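Local atomic coordinates of nucleoporin nup120 (Schizosaccharomyces pombe, PDB entry 4GQ2), a protein that serves as a structural component of the nuclear pore complex, whose nucleoporins can also act as docking or interaction partners for transiently associated nuclear transport factors. Residues Thr22-Val27 / Lys104-Ser109; Val137-Arg142 / Asp158-Tyr163. All coordinates share one frame; numbering follows the deposited sequence.

Interaction 1 of 2, residues Thr22-Val27 / Lys104-Ser109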
# COMPACT_ATOMS: atom_id res chain seq x y z
N THR A 22 12.67 8.70 17.01
CA THR A 22 14.06 8.37 17.28
C THR A 22 14.46 9.03 18.60
O THR A 22 14.24 10.23 18.78
CB THR A 22 14.97 8.90 16.16
OG1 THR A 22 14.53 8.40 14.89
CG2 THR A 22 16.42 8.51 16.39
N LEU A 23 15.04 8.25 19.51
CA LEU A 23 15.69 8.86 20.67
C LEU A 23 17.08 9.29 20.24
O LEU A 23 17.92 8.46 19.88
CB LEU A 23 15.76 7.90 21.87
CG LEU A 23 16.55 8.37 23.11
CD1 LEU A 23 16.00 9.65 23.74
CD2 LEU A 23 16.60 7.26 24.14
N ALA A 24 17.31 10.60 20.26
CA ALA A 24 18.59 11.17 19.88
C ALA A 24 19.43 11.39 21.14
O ALA A 24 18.97 12.01 22.10
CB ALA A 24 18.38 12.48 19.14
N LEU A 25 20.65 10.85 21.13
CA LEU A 25 21.56 11.00 22.26
C LEU A 25 22.91 11.54 21.82
O LEU A 25 23.36 11.29 20.70
CB LEU A 25 21.77 9.66 22.95
CG LEU A 25 20.57 8.88 23.47
CD1 LEU A 25 21.08 7.64 24.21
CD2 LEU A 25 19.72 9.75 24.39
N TRP A 26 23.55 12.30 22.72
CA TRP A 26 24.91 12.80 22.53
C TRP A 26 25.77 12.31 23.65
O TRP A 26 25.43 12.50 24.83
CB TRP A 26 24.93 14.32 22.52
CG TRP A 26 24.44 14.93 21.23
CD1 TRP A 26 25.20 15.46 20.20
CD2 TRP A 26 23.04 15.07 20.79
NE1 TRP A 26 24.40 15.92 19.18
CE2 TRP A 26 23.09 15.72 19.47
CE3 TRP A 26 21.80 14.74 21.34
CZ2 TRP A 26 21.94 16.01 18.75
CZ3 TRP A 26 20.65 15.05 20.60
CH2 TRP A 26 20.72 15.67 19.34
N VAL A 27 26.90 11.69 23.31
CA VAL A 27 27.88 11.26 24.31
C VAL A 27 28.51 12.51 24.95
O VAL A 27 28.64 13.54 24.28
CB VAL A 27 28.96 10.32 23.72
CG1 VAL A 27 28.32 9.06 23.15
CG2 VAL A 27 29.79 11.01 22.66
N LYS A 104 19.45 7.02 18.03
CA LYS A 104 20.55 7.59 17.26
C LYS A 104 21.51 8.28 18.23
O LYS A 104 21.12 9.21 18.96
CB LYS A 104 20.02 8.57 16.22
CG LYS A 104 21.10 9.39 15.52
CD LYS A 104 20.53 10.32 14.47
CE LYS A 104 19.79 9.56 13.37
NZ LYS A 104 19.47 10.44 12.22
N ILE A 105 22.75 7.80 18.24
CA ILE A 105 23.78 8.27 19.15
C ILE A 105 24.80 9.07 18.36
O ILE A 105 25.35 8.58 17.38
CB ILE A 105 24.47 7.07 19.85
CG1 ILE A 105 23.43 6.30 20.67
CG2 ILE A 105 25.60 7.55 20.75
CD1 ILE A 105 23.84 4.91 21.11
N HIS A 106 25.02 10.31 18.78
CA HIS A 106 25.99 11.19 18.11
C HIS A 106 27.29 11.19 18.85
O HIS A 106 27.31 11.13 20.09
CB HIS A 106 25.47 12.62 18.02
CG HIS A 106 24.14 12.75 17.34
ND1 HIS A 106 24.02 13.08 16.04
CD2 HIS A 106 22.84 12.60 17.83
CE1 HIS A 106 22.72 13.13 15.71
NE2 HIS A 106 22.00 12.83 16.80
N PHE A 107 28.37 11.26 18.08
CA PHE A 107 29.73 11.23 18.58
C PHE A 107 30.48 12.47 18.09
O PHE A 107 30.09 13.04 17.07
CB PHE A 107 30.44 9.98 18.09
CG PHE A 107 29.96 8.71 18.72
CD1 PHE A 107 28.83 8.05 18.23
CD2 PHE A 107 30.62 8.17 19.82
CE1 PHE A 107 28.39 6.88 18.82
CE2 PHE A 107 30.17 7.00 20.42
CZ PHE A 107 29.06 6.35 19.92
N PRO A 108 31.54 12.89 18.82
CA PRO A 108 32.36 14.03 18.39
C PRO A 108 33.31 13.65 17.27
O PRO A 108 33.86 14.53 16.59
CB PRO A 108 33.16 14.39 19.65
CG PRO A 108 32.64 13.54 20.75
CD PRO A 108 31.99 12.35 20.11
N SER A 109 33.50 12.34 17.09
CA SER A 109 34.33 11.79 16.02
C SER A 109 33.71 10.49 15.51
O SER A 109 33.02 9.80 16.26
CB SER A 109 35.74 11.53 16.55
OG SER A 109 36.43 10.60 15.74
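The carbonyl oxygen of Leu25 is the best-held polar atom here, gripped by one hydrogen bond and approached by two C-H groups. The backbone N-H of His106 reaches it in the carbonyl plane, His106 N to Leu25 O being 2.7 Å with 167° at the hydrogen. A CA-H of Ile105 adds a weak contact, and CD2 of the His106 ring brings its edge to within 3.2 Å of Leu25 O, which lies in the ring plane. Three further backbone bonds, Lys104 N to Leu23 O, Leu25 N to Lys104 O and the longer Val27 N to His106 O, complete the parallel pairing of 22-26 with 104-106.

On the face carrying Ala24 and Trp26, the His106 imidazole lies flat against the indole in an offset stack, the six-membered ring of Trp26 and the imidazole having centroids 4.3 Å apart and planes at 12°. Both residues set CG beside the backbone N, anti to the carbonyl carbon, so the rings rise side by side; CB of His106 sits over the five-membered ring of Trp26. Past the strand ends Val27 forks: CG1 goes over the Phe107 ring face and meets Ile105 CG2, while CG2 rests 3.6 Å from Pro108 CD.

Strand 21-26 is the outermost of a five-stranded mixed sheet, paired through strand 101-106, which is antiparallel to strand 83-88 on its other side. Leu23 and Leu25 touch Trp147 of helix 146-149, and Val27, Phe107 and Pro108 pack on strand 138-143.

Interaction 2 of 2, residues Val137-Arg142 / Asp158-Tyr163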
# COMPACT_ATOMS: atom_id res chain seq x y z
N VAL A 137 38.76 7.69 21.55
CA VAL A 137 38.03 7.63 22.82
C VAL A 137 37.22 6.33 22.88
O VAL A 137 36.56 5.96 21.91
CB VAL A 137 37.10 8.85 22.99
CG1 VAL A 137 36.40 8.80 24.34
CG2 VAL A 137 37.89 10.15 22.88
N LEU A 138 37.29 5.63 24.01
CA LEU A 138 36.48 4.43 24.23
C LEU A 138 35.21 4.78 25.00
O LEU A 138 35.26 5.37 26.08
CB LEU A 138 37.27 3.36 24.98
CG LEU A 138 36.48 2.20 25.61
CD1 LEU A 138 35.93 1.23 24.56
CD2 LEU A 138 37.33 1.44 26.62
N TYR A 139 34.06 4.43 24.43
CA TYR A 139 32.79 4.74 25.05
C TYR A 139 32.11 3.48 25.55
O TYR A 139 32.10 2.46 24.86
CB TYR A 139 31.88 5.47 24.08
CG TYR A 139 32.40 6.82 23.65
CD1 TYR A 139 32.14 7.97 24.40
CD2 TYR A 139 33.13 6.96 22.47
CE1 TYR A 139 32.60 9.21 24.00
CE2 TYR A 139 33.59 8.20 22.05
CZ TYR A 139 33.32 9.32 22.81
OH TYR A 139 33.79 10.55 22.39
N TYR A 140 31.55 3.57 26.75
CA TYR A 140 30.89 2.44 27.38
C TYR A 140 29.43 2.80 27.59
O TYR A 140 29.08 3.50 28.56
CB TYR A 140 31.60 2.11 28.70
CG TYR A 140 31.04 0.92 29.44
CD1 TYR A 140 31.46 -0.37 29.14
CD2 TYR A 140 30.12 1.08 30.47
CE1 TYR A 140 30.96 -1.47 29.83
CE2 TYR A 140 29.61 -0.00 31.16
CZ TYR A 140 30.03 -1.27 30.84
OH TYR A 140 29.51 -2.34 31.54
N ILE A 141 28.58 2.33 26.68
CA ILE A 141 27.17 2.74 26.61
C ILE A 141 26.23 1.65 27.12
O ILE A 141 26.22 0.53 26.61
CB ILE A 141 26.76 3.15 25.18
CG1 ILE A 141 27.61 4.33 24.70
CG2 ILE A 141 25.29 3.53 25.12
CD1 ILE A 141 27.64 4.48 23.19
N ARG A 142 25.43 2.00 28.13
CA ARG A 142 24.42 1.10 28.67
C ARG A 142 23.06 1.34 28.01
O ARG A 142 22.55 2.46 28.03
CB ARG A 142 24.28 1.26 30.18
CG ARG A 142 25.28 0.47 31.02
CD ARG A 142 24.76 0.37 32.45
NE ARG A 142 25.81 0.15 33.45
CZ ARG A 142 26.59 1.11 33.95
NH1 ARG A 142 26.47 2.37 33.54
NH2 ARG A 142 27.50 0.81 34.86
N ASP A 158 24.33 7.69 34.24
CA ASP A 158 25.48 6.83 33.96
C ASP A 158 25.38 6.04 32.64
O ASP A 158 26.08 5.04 32.46
CB ASP A 158 25.68 5.86 35.13
CG ASP A 158 24.42 5.07 35.48
OD1 ASP A 158 23.30 5.62 35.35
OD2 ASP A 158 24.54 3.90 35.91
N TRP A 159 24.53 6.51 31.71
CA TRP A 159 24.27 5.76 30.47
C TRP A 159 25.47 5.68 29.57
O TRP A 159 25.69 4.67 28.91
CB TRP A 159 23.06 6.31 29.71
CG TRP A 159 23.32 7.59 28.94
CD1 TRP A 159 23.13 8.90 29.38
CD2 TRP A 159 23.81 7.71 27.56
NE1 TRP A 159 23.46 9.79 28.39
CE2 TRP A 159 23.87 9.15 27.28
CE3 TRP A 159 24.18 6.81 26.56
CZ2 TRP A 159 24.30 9.65 26.05
CZ3 TRP A 159 24.61 7.32 25.33
CH2 TRP A 159 24.67 8.70 25.09
N CYS A 160 26.26 6.76 29.56
CA CYS A 160 27.51 6.79 28.82
C CYS A 160 28.72 7.16 29.68
O CYS A 160 28.77 8.24 30.26
CB CYS A 160 27.42 7.75 27.63
SG CYS A 160 28.82 7.56 26.51
N LEU A 161 29.69 6.25 29.73
CA LEU A 161 30.98 6.47 30.39
C LEU A 161 32.06 6.60 29.32
O LEU A 161 32.08 5.82 28.35
CB LEU A 161 31.30 5.30 31.32
CG LEU A 161 30.86 5.29 32.80
CD1 LEU A 161 29.52 5.97 33.05
CD2 LEU A 161 30.84 3.87 33.34
N CYS A 162 32.94 7.58 29.48
CA CYS A 162 34.03 7.81 28.53
C CYS A 162 35.40 7.48 29.10
O CYS A 162 35.73 7.87 30.22
CB CYS A 162 34.03 9.26 28.05
SG CYS A 162 32.40 9.81 27.55
N TYR A 163 36.19 6.76 28.31
CA TYR A 163 37.52 6.35 28.72
C TYR A 163 38.55 6.73 27.67
O TYR A 163 38.28 6.64 26.47
CB TYR A 163 37.55 4.84 28.93
CG TYR A 163 36.65 4.35 30.03
CD1 TYR A 163 37.07 4.34 31.36
CD2 TYR A 163 35.37 3.87 29.74
CE1 TYR A 163 36.24 3.88 32.38
CE2 TYR A 163 34.53 3.41 30.75
CZ TYR A 163 34.97 3.42 32.07
OH TYR A 163 34.15 2.96 33.07
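Backbone hydrogen bonding sets the frame of this antiparallel strand pair. Leu138 and Tyr163 exchange two bonds, Leu138 N to Tyr163 O and Tyr163 N to Leu138 O, both nearly along the C=O axis. Tyr140 and Leu161 form the next hydrogen-bonded pair, less evenly: Tyr140 N lies 2.8 Å from Leu161 O, whereas Leu161 N approaches Tyr140 O at 3.1 Å from above the carbonyl plane. Arg142 N closes the row on Trp159 O.

Sulfur-aromatic contacts belong to the face of the non-hydrogen-bonded pairs. The thiol of Cys162 lies 3.6 Å from Tyr139 CE1 and that of Cys160 4.0 Å from Tyr139 CD1, both oblique to the ring. With SG anti to the backbone N (chi1 -168°), Cys160 also reaches CG1 of Ile141, whose CG2 meets the indole edge of Trp159 at CE3.

Apolar contacts fill the other face, where Tyr163 presents its ring edge, CE2 standing 3.8 Å from CB of Tyr140. The Tyr140 and Leu161 side chains run alongside each other, and the Tyr140 hydroxyl is hydrogen-bonded to Thr181 O.

Charge is confined to one end. Arg142 NH1 stands 3.4 Å from Asp158 OD2, but this oxygen lies over the guanidinium face, so the salt bridge is purely electrostatic, while the carbonyl oxygen of Asp158 is at the guanidinium edge.

The chemistry implies that main-chain bonds fix the register, aromatic, aliphatic and thiol groups supply the largely buried packing, and the ion pair lends a less directional attraction where the contact is more exposed.

The two contacts illustrate how successive sheets of a beta-propeller domain are joined. Both segments of 22-27 / 104-109 precede those of 137-142 / 158-163 in the sequence. Interaction 1 pairs strands 21-26 and 101-106 of a five-stranded mixed sheet, whereas interaction 2 supplies the inner strand 138-143 and the outermost strand 160-163 of the following four-stranded antiparallel sheet. Their centres lie 12 Å apart, and the sheets meet directly: the rings of Tyr139 and Phe107 meet edge-to-face, Tyr139 touches Val27 and Pro108, and Trp159 CZ2 comes 3.3 Å from Trp26 O. Hydrogen bonds thus hold strands within each sheet and side-chain packing, much of it aromatic, joins the neighbouring sheets in this nuclear pore scaffold.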